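Side-chain contacts in beta-N-acetylhexosaminidase (Beutenbergia cavernae, PDB 5BU9), which probably hydrolyses terminal non-reducing N-acetyl-D-hexosamine residues of N-acetyl-beta-D-hexosaminides, as a member of glycosyl hydrolase family 3: residues A[5-10]-A[315-320]; A[294-299]-A[306-311]; A[48-53]-A[121-126]. All coordinates share one frame; numbering follows the deposited sequence. Where two conformers were deposited one is given.

Interaction 1: residues A[5-10]-A[315-320]; sequences LSLEQR and KAQADP
Leu7, in the first turn of helix 7-12, reaches across to Ala316 and Gln317 in the last turn of helix 305-318, so that an N-terminal helix meets the next-to-last helix of the family 3 TIM-barrel fold on the barrel's outer side. With CG anti to the backbone N (chi1 178°), the leucine extends its two methyl groups toward the opposite helix. They fork over the alanine: CD1 lies 4.0 Å from Ala316 CB, and CD2 of Leu7 is almost as near to that methyl. Leu7 CD2 also sits close against the aliphatic stem of the glutamine, 3.5 Å from Gln317 CG. Beyond this carbon the Gln317 chain runs out extended, which carries its amide past the leucine to the more exposed edge of the contact. Glu8 comes in there nearly at a right angle to the glutamine, its chain bent at chi2 (76°).

The turn that carries Leu7 has its own bonds. Ser6 and Gln9 form a capping box around it: Gln9 N donates to Ser6 OG at 3.2 Å, and Ser6 N returns a nearly straight bond to Gln9 OE1 at 2.9 Å. Arg10 lays one face of its guanidinium near Leu7 CA, and its NE forms a salt bridge with Asp327 of helix 320-336, tying this N-terminal turn to the last helix of the chain.

No hydrogen bond joins the two segments. Even at that exposed edge, Glu8 OE1 and Gln317 NE2 stay 3.7 Å apart, with the carboxylate and amide planes turned 72° from one another.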
ATOM      1  N   LEU A   5      -7.929 -21.742  -6.212  1.00 49.76           N
ATOM      2  CA  LEU A   5      -8.359 -20.748  -7.163  1.00 47.13           C
ATOM      3  C   LEU A   5      -7.882 -21.132  -8.563  1.00 53.03           C
ATOM      4  O   LEU A   5      -6.866 -21.803  -8.707  1.00 53.27           O
ATOM      5  CB  LEU A   5      -7.816 -19.385  -6.746  1.00 46.06           C
ATOM      6  CG  LEU A   5      -8.645 -18.643  -5.708  1.00 41.20           C
ATOM      7  CD1 LEU A   5      -9.026 -19.517  -4.540  1.00 44.25           C
ATOM      8  CD2 LEU A   5      -7.859 -17.424  -5.233  1.00 54.67           C
ATOM      9  N   SER A   6      -8.631 -20.737  -9.589  1.00 48.31           N
ATOM     10  CA  SER A   6      -8.172 -20.861 -10.971  1.00 42.87           C
ATOM     11  C   SER A   6      -7.002 -19.899 -11.187  1.00 51.92           C
ATOM     12  O   SER A   6      -6.800 -18.985 -10.387  1.00 38.57           O
ATOM     13  CB  SER A   6      -9.291 -20.509 -11.929  1.00 46.36           C
ATOM     14  OG  SER A   6      -9.660 -19.145 -11.696  1.00 46.35           O
ATOM     15  N   LEU A   7      -6.252 -20.081 -12.271  1.00 40.25           N
ATOM     16  CA  LEU A   7      -5.222 -19.103 -12.645  1.00 43.14           C
ATOM     17  C   LEU A   7      -5.751 -17.669 -12.597  1.00 38.12           C
ATOM     18  O   LEU A   7      -5.120 -16.815 -11.993  1.00 43.50           O
ATOM     19  CB  LEU A   7      -4.676 -19.381 -14.043  1.00 42.26           C
ATOM     20  CG  LEU A   7      -3.650 -18.332 -14.453  1.00 47.87           C
ATOM     21  CD1 LEU A   7      -2.486 -18.304 -13.465  1.00 36.74           C
ATOM     22  CD2 LEU A   7      -3.155 -18.671 -15.832  1.00 45.28           C
ATOM     23  N   GLU A   8      -6.917 -17.432 -13.217  1.00 36.23           N
ATOM     24  CA  GLU A   8      -7.508 -16.093 -13.320  1.00 40.10           C
ATOM     25  C   GLU A   8      -7.750 -15.518 -11.925  1.00 41.34           C
ATOM     26  O   GLU A   8      -7.430 -14.367 -11.646  1.00 35.25           O
ATOM     27  CB  GLU A   8      -8.831 -16.123 -14.112  1.00 45.38           C
ATOM     28  CG  GLU A   8      -8.686 -16.283 -15.625  1.00 37.05           C
ATOM     29  CD  GLU A   8      -8.342 -17.711 -16.054  1.00 95.35           C
ATOM     30  OE1 GLU A   8      -8.010 -17.881 -17.248  1.00 96.21           O
ATOM     31  OE2 GLU A   8      -8.395 -18.659 -15.220  1.00 67.46           O
ATOM     32  N   GLN A   9      -8.301 -16.347 -11.043  1.00 35.51           N
ATOM     33  CA  GLN A   9      -8.601 -15.921  -9.694  1.00 38.65           C
ATOM     34  C   GLN A   9      -7.323 -15.655  -8.886  1.00 50.47           C
ATOM     35  O   GLN A   9      -7.307 -14.734  -8.071  1.00 33.82           O
ATOM     36  CB  GLN A   9      -9.477 -16.960  -9.008  1.00 48.23           C
ATOM     37  CG  GLN A   9     -10.901 -16.993  -9.551  1.00 47.06           C
ATOM     38  CD  GLN A   9     -11.626 -18.228  -9.099  1.00 52.52           C
ATOM     39  OE1 GLN A   9     -10.991 -19.215  -8.765  1.00 46.85           O
ATOM     40  NE2 GLN A   9     -12.956 -18.184  -9.073  1.00 53.84           N
ATOM     41  N   ARG A  10      -6.255 -16.423  -9.113  1.00 36.37           N
ATOM     42  CA  ARG A  10      -5.003 -16.175  -8.384  1.00 33.86           C
ATOM     43  C   ARG A  10      -4.378 -14.849  -8.817  1.00 36.53           C
ATOM     44  O   ARG A  10      -3.997 -14.031  -7.974  1.00 31.05           O
ATOM     45  CB  ARG A  10      -4.010 -17.331  -8.575  1.00 35.36           C
ATOM     46  CG  ARG A  10      -4.495 -18.645  -7.980  1.00 39.39           C
ATOM     47  CD  ARG A  10      -3.383 -19.692  -7.816  1.00 50.15           C
ATOM     48  NE  ARG A  10      -2.688 -20.037  -9.060  1.00 39.62           N
ATOM     49  CZ  ARG A  10      -3.094 -20.948  -9.956  1.00 50.01           C
ATOM     50  NH1 ARG A  10      -4.215 -21.622  -9.791  1.00 53.33           N
ATOM     51  NH2 ARG A  10      -2.367 -21.193 -11.039  1.00 48.99           N
ATOM     52  N   LYS A 315       0.388 -13.570 -19.621  1.00 28.31           N
ATOM     53  CA  LYS A 315       1.819 -13.883 -19.529  1.00 33.81           C
ATOM     54  C   LYS A 315       2.076 -15.143 -18.669  1.00 31.63           C
ATOM     55  O   LYS A 315       2.986 -15.892 -18.954  1.00 39.90           O
ATOM     56  CB  LYS A 315       2.601 -12.695 -18.990  1.00 26.11           C
ATOM     57  CG  LYS A 315       4.158 -12.923 -18.922  1.00 26.69           C
ATOM     58  CD  LYS A 315       4.856 -11.716 -18.361  1.00 31.85           C
ATOM     59  CE  LYS A 315       6.341 -11.942 -18.144  1.00 33.41           C
ATOM     60  NZ  LYS A 315       7.100 -11.986 -19.396  1.00 33.17           N
ATOM     61  N   ALA A 316       1.251 -15.364 -17.648  1.00 33.92           N
ATOM     62  CA  ALA A 316       1.320 -16.567 -16.835  1.00 39.66           C
ATOM     63  C   ALA A 316       1.042 -17.768 -17.715  1.00 37.31           C
ATOM     64  O   ALA A 316       1.664 -18.791 -17.545  1.00 33.81           O
ATOM     65  CB  ALA A 316       0.325 -16.518 -15.671  1.00 30.31           C
ATOM     66  N   GLN A 317       0.115 -17.646 -18.661  1.00 31.69           N
ATOM     67  CA  GLN A 317      -0.217 -18.784 -19.521  1.00 42.80           C
ATOM     68  C   GLN A 317       0.910 -19.145 -20.541  1.00 30.89           C
ATOM     69  O   GLN A 317       1.059 -20.305 -20.919  1.00 56.24           O
ATOM     70  CB  GLN A 317      -1.533 -18.510 -20.248  1.00 30.13           C
ATOM     71  CG  GLN A 317      -2.774 -18.497 -19.348  1.00 39.84           C
ATOM     72  CD  GLN A 317      -4.001 -17.889 -20.055  1.00 70.04           C
ATOM     73  OE1 GLN A 317      -3.869 -17.127 -21.022  1.00 46.05           O
ATOM     74  NE2 GLN A 317      -5.191 -18.227 -19.573  1.00 46.11           N
ATOM     75  N   ALA A 318       1.708 -18.142 -20.931  1.00 37.09           N
ATOM     76  CA  ALA A 318       2.772 -18.239 -21.942  1.00 41.70           C
ATOM     77  C   ALA A 318       4.186 -18.453 -21.378  1.00 33.70           C
ATOM     78  O   ALA A 318       5.097 -18.844 -22.104  1.00 43.29           O
ATOM     79  CB  ALA A 318       2.787 -16.939 -22.829  1.00 30.34           C
ATOM     80  N   ASP A 319       4.382 -18.155 -20.106  1.00 34.16           N
ATOM     81  CA  ASP A 319       5.717 -17.996 -19.557  1.00 29.87           C
ATOM     82  C   ASP A 319       5.789 -18.708 -18.181  1.00 32.47           C
ATOM     83  O   ASP A 319       5.358 -18.158 -17.159  1.00 31.29           O
ATOM     84  CB  ASP A 319       6.017 -16.475 -19.469  1.00 29.05           C
ATOM     85  CG  ASP A 319       7.468 -16.130 -19.075  1.00 50.09           C
ATOM     86  OD1 ASP A 319       8.021 -16.734 -18.141  1.00 37.14           O
ATOM     87  OD2 ASP A 319       8.044 -15.190 -19.675  1.00 69.26           O
ATOM     88  N   PRO A 320       6.322 -19.943 -18.160  1.00 36.15           N
ATOM     89  CA  PRO A 320       6.402 -20.707 -16.907  1.00 31.80           C
ATOM     90  C   PRO A 320       7.146 -19.997 -15.740  1.00 43.48           C
ATOM     91  O   PRO A 320       6.747 -20.146 -14.592  1.00 34.10           O
ATOM     92  CB  PRO A 320       7.147 -21.988 -17.326  1.00 33.75           C
ATOM     93  CG  PRO A 320       6.924 -22.111 -18.828  1.00 35.02           C
ATOM     94  CD  PRO A 320       6.794 -20.702 -19.346  1.00 32.65           C
TER

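Interaction 2: residues A[294-299]-A[306-311]; sequences DIVLVS and AEMVAA
Asp294 OD2, gripped by Arg256 NH2 in a salt bridge and by the backbone N of Val265, anchors the start of the segment from which Val296 and Val298 reach out to Met308. The other carboxylate oxygen, OD1, pairs with Arg332 NH1 of helix 320-336, so this buried charge is answered by two arginines.

Past that anchor the contact is wholly apolar. Val296 and Val298, alternate residues of strand 296-298, point the same way, toward helix 305-318, while Leu297 between them points away. Met308, present as selenomethionine, is the one residue of 306-311 to reach the strand. Its chain stays extended through chi2 and then bends at chi3 (68°), which turns the terminal methyl along the strand. That methyl sits against both valines: CE is 3.7 Å from Val296 CG1, and the same Met308 CE lies 3.8 Å from Val298 CG2. The selenium has its own contact, with SE also 3.8 Å from Val298 CG2, as the Met308 and Val298 side chains lie alongside one another, pointing opposite ways.

Phe15 of strand 15-20, Ala285 of helix 281-291 and Val270 in a loop also touch Met308, while the strand valines cover one side of it. A parallel barrel strand followed by a helix that packs back over its outward side chains is the beta-alpha unit from which a TIM barrel is built.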
ATOM      1  N   ASP A 294       3.498  -8.466  -4.510  1.00 27.45           N
ATOM      2  CA  ASP A 294       2.287  -9.311  -4.372  1.00 32.59           C
ATOM      3  C   ASP A 294       0.973  -8.591  -4.676  1.00 31.76           C
ATOM      4  O   ASP A 294      -0.002  -9.196  -5.133  1.00 37.81           O
ATOM      5  CB  ASP A 294       2.240  -9.894  -2.965  1.00 39.11           C
ATOM      6  CG  ASP A 294       3.599 -10.482  -2.544  1.00 53.39           C
ATOM      7  OD1 ASP A 294       4.167 -11.334  -3.284  1.00 54.18           O
ATOM      8  OD2 ASP A 294       4.126 -10.051  -1.502  1.00 61.02           O
ATOM      9  N   ILE A 295       0.922  -7.289  -4.451  1.00 27.56           N
ATOM     10  CA  ILE A 295      -0.310  -6.578  -4.799  1.00 32.18           C
ATOM     11  C   ILE A 295      -0.001  -5.290  -5.580  1.00 33.01           C
ATOM     12  O   ILE A 295       0.736  -4.421  -5.110  1.00 33.31           O
ATOM     13  CB  ILE A 295      -1.168  -6.275  -3.534  1.00 34.35           C
ATOM     14  CG1 ILE A 295      -1.654  -7.569  -2.865  1.00 33.03           C
ATOM     15  CG2 ILE A 295      -2.344  -5.326  -3.893  1.00 29.31           C
ATOM     16  CD1 ILE A 295      -2.457  -7.338  -1.529  1.00 30.97           C
ATOM     17  N   VAL A 296      -0.553  -5.200  -6.786  1.00 25.31           N
ATOM     18  CA  VAL A 296      -0.404  -4.034  -7.633  1.00 24.77           C
ATOM     19  C   VAL A 296      -1.568  -3.095  -7.346  1.00 37.23           C
ATOM     20  O   VAL A 296      -2.746  -3.450  -7.547  1.00 31.24           O
ATOM     21  CB  VAL A 296      -0.355  -4.440  -9.107  1.00 26.71           C
ATOM     22  CG1 VAL A 296      -0.202  -3.209 -10.011  1.00 25.96           C
ATOM     23  CG2 VAL A 296       0.795  -5.461  -9.343  1.00 27.93           C
ATOM     24  N   LEU A 297      -1.254  -1.905  -6.847  1.00 33.57           N
ATOM     25  CA  LEU A 297      -2.280  -0.952  -6.464  1.00 31.21           C
ATOM     26  C   LEU A 297      -2.730  -0.171  -7.699  1.00 31.45           C
ATOM     27  O   LEU A 297      -1.913   0.461  -8.359  1.00 32.80           O
ATOM     28  CB  LEU A 297      -1.752  -0.022  -5.376  1.00 29.09           C
ATOM     29  CG  LEU A 297      -2.729   1.049  -4.875  1.00 30.58           C
ATOM     30  CD1 LEU A 297      -3.962   0.410  -4.279  1.00 26.77           C
ATOM     31  CD2 LEU A 297      -2.046   1.984  -3.883  1.00 26.45           C
ATOM     32  N   VAL A 298      -4.015  -0.249  -8.040  1.00 32.70           N
ATOM     33  CA  VAL A 298      -4.577   0.493  -9.190  1.00 32.09           C
ATOM     34  C   VAL A 298      -5.728   1.368  -8.668  1.00 42.71           C
ATOM     35  O   VAL A 298      -6.889   1.039  -8.841  1.00 33.41           O
ATOM     36  CB  VAL A 298      -5.039  -0.480 -10.302  1.00 40.46           C
ATOM     37  CG1 VAL A 298      -5.371   0.256 -11.575  1.00 28.43           C
ATOM     38  CG2 VAL A 298      -3.945  -1.509 -10.581  1.00 31.25           C
ATOM     39  N   SER A 299      -5.395   2.476  -8.000  1.00 35.34           N
ATOM     40  CA  SER A 299      -6.370   3.243  -7.221  1.00 42.73           C
ATOM     41  C   SER A 299      -6.918   4.467  -7.951  1.00 35.68           C
ATOM     42  O   SER A 299      -8.122   4.561  -8.183  1.00 45.05           O
ATOM     43  CB  SER A 299      -5.742   3.682  -5.898  1.00 35.63           C
ATOM     44  OG  SER A 299      -4.445   4.250  -6.109  1.00 50.55           O
ATOM     45  N   ALA A 306      -8.649  -3.730 -15.604  1.00 30.26           N
ATOM     46  CA  ALA A 306      -9.065  -4.885 -16.408  1.00 37.01           C
ATOM     47  C   ALA A 306      -7.971  -5.329 -17.360  1.00 39.43           C
ATOM     48  O   ALA A 306      -7.635  -6.516 -17.409  1.00 35.78           O
ATOM     49  CB  ALA A 306     -10.372  -4.566 -17.212  1.00 30.49           C
ATOM     50  N   GLU A 307      -7.419  -4.390 -18.130  1.00 29.02           N
ATOM     51  CA  GLU A 307      -6.401  -4.775 -19.112  1.00 30.62           C
ATOM     52  C   GLU A 307      -5.071  -5.215 -18.444  1.00 33.57           C
ATOM     53  O   GLU A 307      -4.327  -6.006 -19.025  1.00 39.49           O
ATOM     54  CB  GLU A 307      -6.151  -3.642 -20.088  1.00 30.65           C
ATOM     55  CG  GLU A 307      -5.165  -2.601 -19.565  1.00 44.44           C
ATOM     56  CD  GLU A 307      -5.315  -1.275 -20.283  1.00 50.31           C
ATOM     57  OE1 GLU A 307      -4.321  -0.779 -20.874  1.00 40.83           O
ATOM     58  OE2 GLU A 307      -6.451  -0.753 -20.262  1.00 43.71           O
HETATM   59  N   MSE A 308      -4.784  -4.722 -17.230  1.00 33.11           N
HETATM   60  CA  MSE A 308      -3.575  -5.142 -16.527  1.00 33.55           C
HETATM   61  C   MSE A 308      -3.727  -6.566 -16.061  1.00 39.37           C
HETATM   62  O   MSE A 308      -2.815  -7.386 -16.178  1.00 34.51           O
HETATM   63  CB  MSE A 308      -3.286  -4.239 -15.332  1.00 28.50           C
HETATM   64  CG  MSE A 308      -2.947  -2.835 -15.749  1.00 33.12           C
HETATM   65 SE   MSE A 308      -2.931  -1.566 -14.247  0.73 41.00          SE
HETATM   66  CE  MSE A 308      -1.430  -2.217 -13.309  1.00 25.93           C
ATOM     67  N   VAL A 309      -4.891  -6.858 -15.502  1.00 29.65           N
ATOM     68  CA  VAL A 309      -5.188  -8.221 -15.063  1.00 37.37           C
ATOM     69  C   VAL A 309      -5.055  -9.157 -16.253  1.00 33.66           C
ATOM     70  O   VAL A 309      -4.432 -10.215 -16.138  1.00 34.37           O
ATOM     71  CB  VAL A 309      -6.589  -8.323 -14.420  1.00 29.58           C
ATOM     72  CG1 VAL A 309      -6.996  -9.782 -14.249  1.00 31.90           C
ATOM     73  CG2 VAL A 309      -6.583  -7.611 -13.062  1.00 28.95           C
ATOM     74  N   ALA A 310      -5.617  -8.766 -17.401  1.00 31.30           N
ATOM     75  CA  ALA A 310      -5.632  -9.671 -18.561  1.00 26.79           C
ATOM     76  C   ALA A 310      -4.216  -9.932 -19.038  1.00 38.05           C
ATOM     77  O   ALA A 310      -3.881 -11.044 -19.435  1.00 39.63           O
ATOM     78  CB  ALA A 310      -6.462  -9.103 -19.691  1.00 28.20           C
ATOM     79  N   ALA A 311      -3.393  -8.891 -19.002  1.00 26.42           N
ATOM     80  CA  ALA A 311      -2.017  -9.031 -19.423  1.00 38.90           C
ATOM     81  C   ALA A 311      -1.258  -9.974 -18.484  1.00 33.95           C
ATOM     82  O   ALA A 311      -0.430 -10.753 -18.950  1.00 35.15           O
ATOM     83  CB  ALA A 311      -1.348  -7.691 -19.472  1.00 26.53           C
TER

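Interaction 3: residues A[48-53]-A[121-126]; sequences AGVDAT and LAASGI
Val50 and Ser124 bring their CA atoms to 4.9 Å where the start of helix 50-61 abuts the end of helix 107-123, a close backbone approach at the point where one helix opens and the other closes. Each terminus has its own turn geometry. Gly49, with positive phi, takes the N-cap position of the first helix, and Gly125, likewise at positive phi, is the C-prime residue of a Schellman motif that finishes the second, with Ile126 N bonded to Leu121 O and Gly125 N to Ala122 O.

Ser124 is the residue most enclosed by the other segment. Its CB meets a backbone oxygen and a methyl from directions roughly at right angles, 3.6 Å from Val50 O and 3.8 Å from Thr53 CG2. The threonine presents this methyl because CG2 stands anti to its backbone N, leaving the hydroxyl to turn back along its own helix. There Thr53 OG1 meets Gly49 O at 2.8 Å, coming from above the carbonyl plane, and Thr53 N bonds to the same oxygen. One turn earlier in its helix, Val50 lays CG1 over the last helical residue, 4.0 Å from Ala123 CB and equally close to that alanine's carbonyl carbon. Phe93, from a loop, touches both Val50 and Ser124, and Leu88 touches Thr53.

Ser124 was modelled in two conformers; in the one described here, OG folds back to Leu121 O at 2.8 Å, joining Ser124 N and Ile126 N on that one oxygen. In this conformer both hydroxyls of the contact are thus spent on carbonyls of their own segments, and neither bonds across. Methyl and methylene carbons rest against carbon and against backbone carbonyl oxygens, so these two segments meet through van der Waals contact alone.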
ATOM      1  N   ALA A  48     -18.692  11.223   4.374  1.00 38.25           N
ATOM      2  CA  ALA A  48     -20.021  10.638   4.525  1.00 55.35           C
ATOM      3  C   ALA A  48     -20.195  10.018   5.919  1.00 39.19           C
ATOM      4  O   ALA A  48     -21.294   9.999   6.452  1.00 43.18           O
ATOM      5  CB  ALA A  48     -20.283   9.618   3.442  1.00 45.39           C
ATOM      6  N   GLY A  49     -19.102   9.571   6.519  1.00 41.44           N
ATOM      7  CA  GLY A  49     -19.159   8.979   7.843  1.00 45.77           C
ATOM      8  C   GLY A  49     -19.120   7.458   7.860  1.00 37.94           C
ATOM      9  O   GLY A  49     -19.133   6.809   6.807  1.00 45.20           O
ATOM     10  N   VAL A  50     -19.094   6.895   9.065  1.00 41.69           N
ATOM     11  CA  VAL A  50     -18.855   5.464   9.257  1.00 47.18           C
ATOM     12  C   VAL A  50     -19.930   4.586   8.617  1.00 44.57           C
ATOM     13  O   VAL A  50     -19.611   3.695   7.830  1.00 43.56           O
ATOM     14  CB  VAL A  50     -18.719   5.137  10.752  1.00 46.29           C
ATOM     15  CG1 VAL A  50     -18.810   3.649  10.962  1.00 41.25           C
ATOM     16  CG2 VAL A  50     -17.388   5.647  11.273  1.00 48.46           C
ATOM     17  N   ASP A  51     -21.195   4.841   8.940  1.00 40.22           N
ATOM     18  CA  ASP A  51     -22.304   4.060   8.385  1.00 51.55           C
ATOM     19  C   ASP A  51     -22.373   4.126   6.855  1.00 50.29           C
ATOM     20  O   ASP A  51     -22.582   3.109   6.204  1.00 51.31           O
ATOM     21  CB  ASP A  51     -23.659   4.520   8.974  1.00 44.87           C
ATOM     22  CG  ASP A  51     -23.808   4.188  10.457  1.00 59.88           C
ATOM     23  OD1 ASP A  51     -23.388   3.085  10.886  1.00 80.34           O
ATOM     24  OD2 ASP A  51     -24.347   5.045  11.194  1.00 68.61           O
ATOM     25  N   ALA A  52     -22.221   5.315   6.275  1.00 40.47           N
ATOM     26  CA  ALA A  52     -22.296   5.437   4.822  1.00 47.85           C
ATOM     27  C   ALA A  52     -21.152   4.682   4.153  1.00 37.31           C
ATOM     28  O   ALA A  52     -21.345   4.059   3.105  1.00 52.01           O
ATOM     29  CB  ALA A  52     -22.275   6.877   4.406  1.00 48.59           C
ATOM     30  N   THR A  53     -19.976   4.723   4.774  1.00 41.50           N
ATOM     31  CA  THR A  53     -18.815   3.992   4.267  1.00 42.48           C
ATOM     32  C   THR A  53     -19.039   2.478   4.399  1.00 48.39           C
ATOM     33  O   THR A  53     -18.742   1.732   3.485  1.00 41.67           O
ATOM     34  CB  THR A  53     -17.537   4.400   4.998  1.00 42.96           C
ATOM     35  OG1 THR A  53     -17.337   5.808   4.835  1.00 47.55           O
ATOM     36  CG2 THR A  53     -16.301   3.627   4.455  1.00 32.81           C
ATOM     37  N   LEU A 121     -12.282   2.656  11.622  1.00 42.67           N
ATOM     38  CA  LEU A 121     -12.037   2.023  10.326  1.00 36.80           C
ATOM     39  C   LEU A 121     -12.734   0.675  10.267  1.00 53.05           C
ATOM     40  O   LEU A 121     -13.488   0.421   9.341  1.00 35.42           O
ATOM     41  CB  LEU A 121     -10.551   1.856  10.062  1.00 33.70           C
ATOM     42  CG  LEU A 121      -9.829   3.159   9.779  1.00 32.94           C
ATOM     43  CD1 LEU A 121      -8.353   2.859   9.570  1.00 32.27           C
ATOM     44  CD2 LEU A 121     -10.417   3.791   8.568  1.00 32.39           C
ATOM     45  N   ALA A 122     -12.509  -0.176  11.266  1.00 37.52           N
ATOM     46  CA  ALA A 122     -13.082  -1.522  11.279  1.00 38.69           C
ATOM     47  C   ALA A 122     -14.599  -1.466  11.235  1.00 46.74           C
ATOM     48  O   ALA A 122     -15.227  -2.282  10.584  1.00 41.00           O
ATOM     49  CB  ALA A 122     -12.637  -2.291  12.526  1.00 37.84           C
ATOM     50  N   ALA A 123     -15.193  -0.512  11.943  1.00 38.83           N
ATOM     51  CA  ALA A 123     -16.645  -0.400  11.933  1.00 40.05           C
ATOM     52  C   ALA A 123     -17.176   0.009  10.546  1.00 44.27           C
ATOM     53  O   ALA A 123     -18.314  -0.296  10.211  1.00 45.56           O
ATOM     54  CB  ALA A 123     -17.107   0.586  12.984  1.00 41.32           C
ATOM     55  N   SER A 124     -16.359   0.688   9.746  0.53 38.03           N
ATOM     56  CA  SER A 124     -16.788   1.082   8.406  0.53 37.52           C
ATOM     57  C   SER A 124     -16.387   0.024   7.376  0.53 42.73           C
ATOM     58  O   SER A 124     -16.467   0.268   6.173  0.53 43.94           O
ATOM     59  CB  SER A 124     -16.206   2.447   8.021  0.53 36.59           C
ATOM     60  OG  SER A 124     -14.819   2.350   7.733  0.53 35.20           O
ATOM     61  N   GLY A 125     -15.950  -1.143   7.853  1.00 46.44           N
ATOM     62  CA  GLY A 125     -15.602  -2.260   6.976  1.00 40.22           C
ATOM     63  C   GLY A 125     -14.188  -2.300   6.399  1.00 45.23           C
ATOM     64  O   GLY A 125     -13.847  -3.169   5.581  1.00 39.49           O
ATOM     65  N   ILE A 126     -13.356  -1.356   6.815  1.00 35.20           N
ATOM     66  CA  ILE A 126     -11.950  -1.314   6.414  1.00 34.72           C
ATOM     67  C   ILE A 126     -11.194  -2.366   7.226  1.00 52.00           C
ATOM     68  O   ILE A 126     -11.404  -2.451   8.439  1.00 35.33           O
ATOM     69  CB  ILE A 126     -11.347   0.096   6.665  1.00 36.78           C
ATOM     70  CG1 ILE A 126     -12.096   1.135   5.839  1.00 35.99           C
ATOM     71  CG2 ILE A 126      -9.807   0.103   6.469  1.00 31.19           C
ATOM     72  CD1 ILE A 126     -11.944   0.946   4.362  1.00 37.33           C
TER

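From the N terminus, residues 5-10 come first, but their partner waits until 315-320, so interaction 1 closes a loop spanning nearly the whole domain. Interaction 3 lies within that span: residues 48-53 are met by 121-126, which joins the start of helix 50-61 to the end of helix 107-123. Interaction 2 follows, also within the long loop, closing the short connection between strand 296-298 and helix 305-318. That helix is shared, meeting its strand through 306-311 and the N-terminal helix through 315-320. Interactions 1 and 2 are neighbours, their centres 13 Å apart, whereas interaction 3 lies about 34 Å, centre to centre, from interaction 1.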